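Local atomic coordinates of alkyl hydroperoxide reductase/ Thiol specific antioxidant/ Mal allergen (Burkholderia ambifaria, PDB entry 5ENU), a protein that probably reduces hydrogen peroxide and organic hydroperoxides as a thiol-dependent peroxiredoxin of the AhpC/TSA family. Residues P23-D28 and S83-K88. Sequence-based numbering, arbitrary orientation.
Sequences PATGGD and SHDNFK
In this thioredoxin-fold peroxiredoxin, the hairpin loop joining the short strands 21-22 and 29-30 leans on helix 81-91 through T25, which touches H84, D85 and K88 on neighbouring turns. T25 stands second in a type II beta turn from A24 to G27, closed by G27 N to A24 O at 3.0 Å, and its side chain is held out at the helix. With OG1 between the backbone N and the carbonyl carbon (chi1 58°), CG2 is left anti to the carbonyl carbon, and this methyl does most of the touching: it meets H84 CB at 3.7 Å and D85 OD1 at 3.6 Å. On the other branch, T25 OG1 rests 3.8 Å from K88 CD, a contact with the aliphatic shaft of the lysine. That shaft is extended up to its last bond, where chi4 of 74° bends NZ aside to the carbonyls of L93 and F95. OG1 itself hydrogen-bonds to L97 N, while the H84 ring is held between D47 and I98 O, so strand 97-99 is tied to both partners. The polar link is a water that accepts from G26 N at 3.0 Å and donates to D85 OD1 at 2.8 Å. Direct contact between loop and helix is thus van der Waals packing alone, with one water making the polar bridge from the G26 amide to the D85 carboxylate; the hydroxyl, imidazole and ammonium groups spend their hydrogen bonds on other parts of the fold.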
loop_
_atom_site.group_PDB
_atom_site.type_symbol
_atom_site.label_atom_id
_atom_site.label_comp_id
_atom_site.label_asym_id
_atom_site.label_seq_id
_atom_site.Cartn_x
_atom_site.Cartn_y
_atom_site.Cartn_z
ATOM N N PRO A 23 -1.439 12.575 -2.450
ATOM C CA PRO A 23 -0.200 12.944 -3.139
ATOM C C PRO A 23 0.690 11.721 -3.327
ATOM O O PRO A 23 0.751 10.821 -2.484
ATOM C CB PRO A 23 0.454 13.953 -2.180
ATOM C CG PRO A 23 -0.627 14.327 -1.196
ATOM C CD PRO A 23 -1.498 13.134 -1.091
ATOM N N ALA A 24 1.418 11.701 -4.437
ATOM C CA ALA A 24 2.285 10.569 -4.725
ATOM C C ALA A 24 3.477 11.025 -5.549
ATOM O O ALA A 24 3.488 12.123 -6.114
ATOM C CB ALA A 24 1.538 9.468 -5.488
ATOM N N THR A 25 4.494 10.161 -5.607
ATOM C CA THR A 25 5.581 10.367 -6.552
ATOM C C THR A 25 4.989 10.495 -7.948
ATOM O O THR A 25 4.092 9.733 -8.327
ATOM C CB THR A 25 6.564 9.191 -6.492
ATOM O OG1 THR A 25 5.876 7.964 -6.767
ATOM C CG2 THR A 25 7.238 9.103 -5.131
ATOM N N GLY A 26 5.424 11.517 -8.676
ATOM C CA GLY A 26 4.924 11.761 -10.014
ATOM C C GLY A 26 3.589 12.473 -10.104
ATOM O O GLY A 26 3.117 12.724 -11.222
ATOM N N GLY A 27 2.966 12.816 -8.986
ATOM C CA GLY A 27 1.677 13.475 -9.002
ATOM C C GLY A 27 0.615 12.675 -8.268
ATOM O O GLY A 27 0.787 11.508 -7.914
ATOM N N ASP A 28 -0.515 13.325 -8.087
ATOM C CA ASP A 28 -1.558 12.793 -7.238
ATOM C C ASP A 28 -2.230 11.598 -7.901
ATOM O O ASP A 28 -2.328 11.505 -9.132
ATOM C CB ASP A 28 -2.586 13.886 -6.965
ATOM C CG ASP A 28 -3.301 14.365 -8.235
ATOM O OD1 ASP A 28 -2.652 14.666 -9.278
ATOM O OD2 ASP A 28 -4.536 14.479 -8.170
ATOM N N SER A 83 11.084 12.320 0.827
ATOM C CA SER A 83 11.615 11.027 1.224
ATOM C C SER A 83 11.255 9.972 0.191
ATOM O O SER A 83 12.099 9.150 -0.191
ATOM C CB SER A 83 11.036 10.649 2.584
ATOM O OG SER A 83 11.485 9.376 3.016
ATOM N N HIS A 84 10.000 9.973 -0.268
ATOM C CA HIS A 84 9.570 8.994 -1.260
ATOM C C HIS A 84 10.362 9.122 -2.559
ATOM O O HIS A 84 10.729 8.107 -3.166
ATOM C CB HIS A 84 8.088 9.168 -1.562
ATOM C CG HIS A 84 7.169 8.541 -0.569
ATOM N ND1 HIS A 84 7.604 7.851 0.543
ATOM C CD2 HIS A 84 5.820 8.463 -0.559
ATOM C CE1 HIS A 84 6.557 7.365 1.189
ATOM N NE2 HIS A 84 5.460 7.742 0.550
ATOM N N ASP A 85 10.609 10.354 -3.025
ATOM C CA ASP A 85 11.392 10.510 -4.249
ATOM C C ASP A 85 12.773 9.884 -4.089
ATOM O O ASP A 85 13.275 9.216 -5.002
ATOM C CB ASP A 85 11.546 11.994 -4.594
ATOM C CG ASP A 85 10.293 12.608 -5.198
ATOM O OD1 ASP A 85 9.412 11.873 -5.690
ATOM O OD2 ASP A 85 10.199 13.855 -5.177
ATOM N N ASN A 86 13.408 10.119 -2.938
ATOM C CA ASN A 86 14.730 9.562 -2.674
ATOM C C ASN A 86 14.678 8.044 -2.594
ATOM O O ASN A 86 15.524 7.353 -3.172
ATOM C CB ASN A 86 15.283 10.163 -1.382
ATOM C CG ASN A 86 15.874 11.539 -1.602
ATOM O OD1 ASN A 86 16.706 11.722 -2.489
ATOM N ND2 ASN A 86 15.442 12.518 -0.808
ATOM N N PHE A 87 13.686 7.510 -1.875
ATOM C CA PHE A 87 13.586 6.070 -1.665
ATOM C C PHE A 87 13.273 5.360 -2.979
ATOM O O PHE A 87 13.882 4.332 -3.300
ATOM C CB PHE A 87 12.489 5.832 -0.619
ATOM C CG PHE A 87 12.340 4.402 -0.147
ATOM C CD1 PHE A 87 13.411 3.699 0.375
ATOM C CD2 PHE A 87 11.089 3.799 -0.119
ATOM C CE1 PHE A 87 13.251 2.402 0.846
ATOM C CE2 PHE A 87 10.930 2.528 0.348
ATOM C CZ PHE A 87 12.003 1.826 0.830
ATOM N N LYS A 88 12.339 5.909 -3.762
ATOM C CA LYS A 88 12.034 5.349 -5.079
ATOM C C LYS A 88 13.260 5.361 -5.988
ATOM O O LYS A 88 13.510 4.386 -6.720
ATOM C CB LYS A 88 10.881 6.138 -5.712
ATOM C CG LYS A 88 10.481 5.693 -7.124
ATOM C CD LYS A 88 9.316 6.524 -7.615
ATOM C CE LYS A 88 9.085 6.358 -9.107
ATOM N NZ LYS A 88 8.471 5.074 -9.466
HETATM O O HOH W 1 7.620 13.135 -7.393
#